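Local coordinates for protein type II restriction enzyme AgeI (Thalassobius gelatinovorus, PDB 5DWA) that recognises the double-stranded DNA sequence 5'-ACCGGT-3' and cuts it after the first A, leaving fragments with terminal 5'-phosphates, at residues A[242-247]-A[257-262]; A[238-243]-A[267-272]. All coordinates share one frame; numbering follows the deposited sequence.

Interaction 1: A[242-247]-A[257-262]; sequences LRTSPS and IYVSGF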
loop_
_atom_site.group_PDB
_atom_site.type_symbol
_atom_site.label_atom_id
_atom_site.label_comp_id
_atom_site.label_asym_id
_atom_site.label_seq_id
_atom_site.Cartn_x
_atom_site.Cartn_y
_atom_site.Cartn_z
ATOM N N LEU A 242 -9.720 18.065 11.809
ATOM C CA LEU A 242 -10.496 19.304 11.784
ATOM C C LEU A 242 -10.172 20.197 10.575
ATOM O O LEU A 242 -10.945 21.098 10.255
ATOM C CB LEU A 242 -10.285 20.090 13.078
ATOM C CG LEU A 242 -10.672 19.349 14.359
ATOM C CD1 LEU A 242 -10.506 20.257 15.586
ATOM C CD2 LEU A 242 -12.094 18.808 14.256
ATOM N N ARG A 243 -9.045 19.946 9.904
ATOM C CA ARG A 243 -8.681 20.697 8.695
ATOM C C ARG A 243 -9.297 20.163 7.406
ATOM O O ARG A 243 -9.247 20.831 6.372
ATOM C CB ARG A 243 -7.163 20.736 8.527
ATOM C CG ARG A 243 -6.471 21.510 9.621
ATOM C CD ARG A 243 -5.016 21.771 9.280
ATOM N NE ARG A 243 -4.310 22.174 10.484
ATOM C CZ ARG A 243 -3.905 21.318 11.420
ATOM N NH1 ARG A 243 -4.118 20.011 11.271
ATOM N NH2 ARG A 243 -3.290 21.757 12.506
ATOM N N THR A 244 -9.874 18.963 7.457
ATOM C CA THR A 244 -10.557 18.417 6.298
ATOM C C THR A 244 -11.713 19.334 5.928
ATOM O O THR A 244 -12.474 19.754 6.799
ATOM C CB THR A 244 -11.105 16.994 6.566
ATOM O OG1 THR A 244 -10.034 16.126 6.967
ATOM C CG2 THR A 244 -11.785 16.438 5.322
ATOM N N SER A 245 -11.830 19.661 4.644
ATOM C CA SER A 245 -12.962 20.454 4.188
ATOM C C SER A 245 -14.170 19.553 3.998
ATOM O O SER A 245 -14.098 18.566 3.272
ATOM C CB SER A 245 -12.636 21.181 2.885
ATOM O OG SER A 245 -11.594 22.118 3.084
ATOM N N PRO A 246 -15.283 19.890 4.658
ATOM C CA PRO A 246 -16.500 19.102 4.454
ATOM C C PRO A 246 -17.066 19.303 3.060
ATOM O O PRO A 246 -16.739 20.272 2.374
ATOM C CB PRO A 246 -17.456 19.644 5.519
ATOM C CG PRO A 246 -16.944 21.009 5.833
ATOM C CD PRO A 246 -15.459 20.923 5.692
ATOM N N SER A 247 -17.907 18.368 2.643
ATOM C CA SER A 247 -18.619 18.497 1.386
ATOM C C SER A 247 -19.560 19.694 1.418
ATOM O O SER A 247 -20.058 20.068 2.479
ATOM C CB SER A 247 -19.411 17.223 1.099
ATOM O OG SER A 247 -18.544 16.131 0.866
ATOM N N ILE A 257 -18.583 14.052 2.579
ATOM C CA ILE A 257 -17.522 14.040 3.578
ATOM C C ILE A 257 -17.966 14.895 4.764
ATOM O O ILE A 257 -18.301 16.078 4.598
ATOM C CB ILE A 257 -16.196 14.579 3.006
ATOM C CG1 ILE A 257 -15.637 13.629 1.948
ATOM C CG2 ILE A 257 -15.170 14.784 4.112
ATOM C CD1 ILE A 257 -14.683 14.292 0.972
ATOM N N TYR A 258 -17.996 14.279 5.945
ATOM C CA TYR A 258 -18.317 14.953 7.204
ATOM C C TYR A 258 -17.065 15.076 8.064
ATOM O O TYR A 258 -16.168 14.242 7.986
ATOM C CB TYR A 258 -19.408 14.195 7.970
ATOM C CG TYR A 258 -20.695 14.047 7.193
ATOM C CD1 TYR A 258 -21.611 15.092 7.122
ATOM C CD2 TYR A 258 -20.989 12.869 6.516
ATOM C CE1 TYR A 258 -22.787 14.965 6.402
ATOM C CE2 TYR A 258 -22.157 12.735 5.796
ATOM C CZ TYR A 258 -23.052 13.784 5.741
ATOM O OH TYR A 258 -24.219 13.642 5.022
ATOM N N VAL A 259 -17.013 16.118 8.884
ATOM C CA VAL A 259 -15.818 16.419 9.665
ATOM C C VAL A 259 -16.205 16.708 11.108
ATOM O O VAL A 259 -17.127 17.485 11.362
ATOM C CB VAL A 259 -15.049 17.634 9.084
ATOM C CG1 VAL A 259 -13.785 17.913 9.886
ATOM C CG2 VAL A 259 -14.701 17.409 7.618
ATOM N N SER A 260 -15.504 16.097 12.059
ATOM C CA SER A 260 -15.807 16.337 13.468
ATOM C C SER A 260 -14.628 16.045 14.367
ATOM O O SER A 260 -13.632 15.464 13.935
ATOM C CB SER A 260 -17.001 15.493 13.923
ATOM O OG SER A 260 -16.627 14.145 14.161
ATOM N N GLY A 261 -14.754 16.458 15.625
ATOM C CA GLY A 261 -13.847 16.016 16.664
ATOM C C GLY A 261 -14.142 14.559 16.973
ATOM O O GLY A 261 -15.103 13.986 16.449
ATOM N N PHE A 262 -13.331 13.946 17.823
ATOM C CA PHE A 262 -13.453 12.515 18.064
ATOM C C PHE A 262 -14.161 12.211 19.378
ATOM O O PHE A 262 -15.085 11.403 19.419
ATOM C CB PHE A 262 -12.074 11.858 18.038
ATOM C CG PHE A 262 -12.115 10.361 18.050
ATOM C CD1 PHE A 262 -12.460 9.655 16.908
ATOM C CD2 PHE A 262 -11.780 9.654 19.195
ATOM C CE1 PHE A 262 -12.484 8.272 16.910
ATOM C CE2 PHE A 262 -11.806 8.267 19.208
ATOM C CZ PHE A 262 -12.163 7.576 18.059
HETATM O O HOH W 1 -20.987 17.800 4.695
#
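Val259 pushes its side chain into the curve of the 242-247 loop. Its CB lies 4.0 Å from Thr244 O. CG1, anti to the backbone N (chi1 -178°), rests near the same oxygen and against Leu242 CA. CG2 is the busier branch: it comes to 3.3 Å from Thr244 O, touches Thr244 CB and CG2, and has Pro246 CD at 4.1 Å, the side chains of Pro246 and Val259 crossing at about a right angle. Beside it, Thr244 CG2 meets Ile257 CG2 at 4.0 Å, while Thr244 OG1 turns to Asp198. At the far end Ser247 grips Ile257 twice: Ser247 N donates to a lone pair of Ile257 O (3.0 Å), and Ser247 OG accepts from Ile257 N at 2.7 Å, almost straight at 173°. The same OG also bonds Glu229 of helix 223-230. An alanine in place of Ser247 would probably leave Ile257 N without this acceptor and cost Glu229 a partner. A water donates to Ile257 O as well. The loop thus runs back roughly antiparallel to strand 257-259, the edge strand of the mixed sheet within this chain, and covers it in this PD-(D/E)XK nuclease fold.

Interaction 2: A[238-243]-A[267-272]; sequences FSYNLR and DEFTDY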
loop_
_atom_site.group_PDB
_atom_site.type_symbol
_atom_site.label_atom_id
_atom_site.label_comp_id
_atom_site.label_asym_id
_atom_site.label_seq_id
_atom_site.Cartn_x
_atom_site.Cartn_y
_atom_site.Cartn_z
ATOM N N PHE A 238 -16.337 10.060 7.053
ATOM C CA PHE A 238 -16.202 10.823 8.283
ATOM C C PHE A 238 -14.735 11.023 8.564
ATOM O O PHE A 238 -13.996 10.057 8.689
ATOM C CB PHE A 238 -16.899 10.106 9.438
ATOM C CG PHE A 238 -18.377 10.003 9.250
ATOM C CD1 PHE A 238 -18.920 8.973 8.494
ATOM C CD2 PHE A 238 -19.225 10.962 9.780
ATOM C CE1 PHE A 238 -20.284 8.887 8.298
ATOM C CE2 PHE A 238 -20.584 10.884 9.576
ATOM C CZ PHE A 238 -21.113 9.846 8.835
ATOM N N SER A 239 -14.314 12.283 8.612
ATOM C CA SER A 239 -12.930 12.607 8.901
ATOM C C SER A 239 -12.820 13.235 10.273
ATOM O O SER A 239 -13.683 14.015 10.682
ATOM C CB SER A 239 -12.360 13.555 7.848
ATOM O OG SER A 239 -11.069 13.995 8.249
ATOM N N TYR A 240 -11.745 12.899 10.975
ATOM C CA TYR A 240 -11.501 13.466 12.294
ATOM C C TYR A 240 -10.276 14.362 12.261
ATOM O O TYR A 240 -9.650 14.630 13.285
ATOM C CB TYR A 240 -11.363 12.352 13.332
ATOM C CG TYR A 240 -12.609 11.502 13.366
ATOM C CD1 TYR A 240 -12.674 10.296 12.669
ATOM C CD2 TYR A 240 -13.745 11.938 14.036
ATOM C CE1 TYR A 240 -13.837 9.527 12.677
ATOM C CE2 TYR A 240 -14.907 11.179 14.043
ATOM C CZ TYR A 240 -14.941 9.975 13.362
ATOM O OH TYR A 240 -16.096 9.220 13.355
ATOM N N ASN A 241 -9.944 14.818 11.060
ATOM C CA ASN A 241 -9.002 15.915 10.913
ATOM C C ASN A 241 -9.811 17.192 10.805
ATOM O O ASN A 241 -10.514 17.384 9.817
ATOM C CB ASN A 241 -8.125 15.721 9.675
ATOM C CG ASN A 241 -6.991 16.726 9.592
ATOM O OD1 ASN A 241 -7.088 17.832 10.119
ATOM N ND2 ASN A 241 -5.902 16.340 8.931
ATOM N N LEU A 242 -9.720 18.065 11.809
ATOM C CA LEU A 242 -10.496 19.304 11.784
ATOM C C LEU A 242 -10.172 20.197 10.575
ATOM O O LEU A 242 -10.945 21.098 10.255
ATOM C CB LEU A 242 -10.285 20.090 13.078
ATOM C CG LEU A 242 -10.672 19.349 14.359
ATOM C CD1 LEU A 242 -10.506 20.257 15.586
ATOM C CD2 LEU A 242 -12.094 18.808 14.256
ATOM N N ARG A 243 -9.045 19.946 9.904
ATOM C CA ARG A 243 -8.681 20.697 8.695
ATOM C C ARG A 243 -9.297 20.163 7.406
ATOM O O ARG A 243 -9.247 20.831 6.372
ATOM C CB ARG A 243 -7.163 20.736 8.527
ATOM C CG ARG A 243 -6.471 21.510 9.621
ATOM C CD ARG A 243 -5.016 21.771 9.280
ATOM N NE ARG A 243 -4.310 22.174 10.484
ATOM C CZ ARG A 243 -3.905 21.318 11.420
ATOM N NH1 ARG A 243 -4.118 20.011 11.271
ATOM N NH2 ARG A 243 -3.290 21.757 12.506
ATOM N N ASP A 267 -22.686 12.308 17.698
ATOM C CA ASP A 267 -22.131 13.216 16.698
ATOM C C ASP A 267 -22.719 12.922 15.320
ATOM O O ASP A 267 -23.680 12.162 15.203
ATOM C CB ASP A 267 -20.594 13.139 16.669
ATOM C CG ASP A 267 -20.063 11.751 16.329
ATOM O OD1 ASP A 267 -20.847 10.850 15.977
ATOM O OD2 ASP A 267 -18.831 11.560 16.402
ATOM N N GLU A 268 -22.157 13.531 14.282
ATOM C CA GLU A 268 -22.676 13.328 12.934
ATOM C C GLU A 268 -22.623 11.861 12.511
ATOM O O GLU A 268 -23.502 11.394 11.788
ATOM C CB GLU A 268 -21.918 14.192 11.932
ATOM C CG GLU A 268 -22.272 15.664 12.026
ATOM C CD GLU A 268 -21.842 16.438 10.802
ATOM O OE1 GLU A 268 -20.623 16.522 10.549
ATOM O OE2 GLU A 268 -22.727 16.953 10.087
ATOM N N PHE A 269 -21.605 11.136 12.968
ATOM C CA PHE A 269 -21.476 9.721 12.624
ATOM C C PHE A 269 -22.587 8.884 13.258
ATOM O O PHE A 269 -23.246 8.097 12.570
ATOM C CB PHE A 269 -20.101 9.185 13.038
ATOM C CG PHE A 269 -19.937 7.702 12.820
ATOM C CD1 PHE A 269 -19.941 7.173 11.540
ATOM C CD2 PHE A 269 -19.786 6.837 13.896
ATOM C CE1 PHE A 269 -19.790 5.809 11.333
ATOM C CE2 PHE A 269 -19.639 5.471 13.694
ATOM C CZ PHE A 269 -19.634 4.960 12.407
ATOM N N THR A 270 -22.809 9.059 14.559
ATOM C CA THR A 270 -23.848 8.289 15.239
ATOM C C THR A 270 -25.236 8.699 14.733
ATOM O O THR A 270 -26.091 7.844 14.512
ATOM C CB THR A 270 -23.774 8.434 16.772
ATOM O OG1 THR A 270 -24.043 9.788 17.161
ATOM C CG2 THR A 270 -22.399 8.026 17.268
ATOM N N ASP A 271 -25.442 9.996 14.517
ATOM C CA ASP A 271 -26.699 10.471 13.939
ATOM C C ASP A 271 -26.944 9.812 12.586
ATOM O O ASP A 271 -28.072 9.426 12.258
ATOM C CB ASP A 271 -26.693 11.993 13.784
ATOM C CG ASP A 271 -26.806 12.718 15.111
ATOM O OD1 ASP A 271 -27.195 12.084 16.116
ATOM O OD2 ASP A 271 -26.510 13.930 15.146
ATOM N N TYR A 272 -25.876 9.681 11.806
ATOM C CA TYR A 272 -25.944 9.065 10.489
ATOM C C TYR A 272 -26.352 7.598 10.571
ATOM O O TYR A 272 -27.268 7.166 9.878
ATOM C CB TYR A 272 -24.598 9.201 9.771
ATOM C CG TYR A 272 -24.507 8.432 8.479
ATOM C CD1 TYR A 272 -25.105 8.910 7.317
ATOM C CD2 TYR A 272 -23.816 7.228 8.413
ATOM C CE1 TYR A 272 -25.024 8.207 6.133
ATOM C CE2 TYR A 272 -23.730 6.520 7.235
ATOM C CZ TYR A 272 -24.331 7.014 6.097
ATOM O OH TYR A 272 -24.248 6.310 4.919
#
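The Phe238 ring takes Phe269 on one face: Phe269 CD1 sits 3.6 Å above the plane, nearer the ring's margin than its centre, and Phe269 CB also lies over that face, 4.1 Å from the ring centroid in a CH-pi contact. Seen from Phe269, Phe238 CE1 lies in plane at the edge of its ring. The pair is an edge-to-face (T-shaped) stack, with planes at 79° and Phe269 supplying the edge. Tyr272 joins obliquely, its CB 3.7 Å from Phe238 CZ, and the three rings make an aromatic cluster between strand 236-239 of the mixed sheet and the N-terminal end of the C-terminal helix 268-277.

Phe269 and Tyr272 are three residues apart on the helix; with CG anti to the backbone N in both (chi1 175° and 172°), the two side chains project from the same side of the helix onto Phe238. The Phe238 ring reaches the helix backbone too, CE2 coming within 3.4 Å of Phe269 CA. Tyr258 of the adjoining strand also meets the Phe238 ring, and Val193 of strand 191-196 touches both Phe238 and Tyr272. Farther along 238-243, Tyr240 brings its OH to 4.0 Å from Phe269 CB; that hydroxyl is hydrogen-bonded to Tyr104 OH, which also pairs with Asp267 OD2, tying Tyr240 to the helix start through helix 84-109. Asp267 is the N-cap, and with Thr270 it forms a capping box: Asp267 N donates to Thr270 OG1 at 2.9 Å, and Thr270 N returns a bond to Asp267 OD1, 3.0 Å long and approaching that oxygen almost in line with its C-O bond.

How the interactions relate
Interactions 1 and 2 have centres about 6 Å apart and share Leu242 and Arg243. Along the chain come strand 236-239, the loop through 242-247, strand 257-259 and then helix 268-277. The two strands are parallel neighbours in the mixed sheet: Ser239 N and Tyr258 O, 2.8 Å apart, probably hydrogen bond. At the turn out of strand 236-239, Thr244 OG1 and Ser239 OG make another probable bond, and Val259 CG1 packs on Asn241 O. Interaction 1 thus closes the loop over the last strand, while interaction 2 seats the C-terminal helix on strand 236-239. Together they assemble the C-terminal end of the nuclease fold, some 11 to 12 Å (nearest atoms) from the bound DNA.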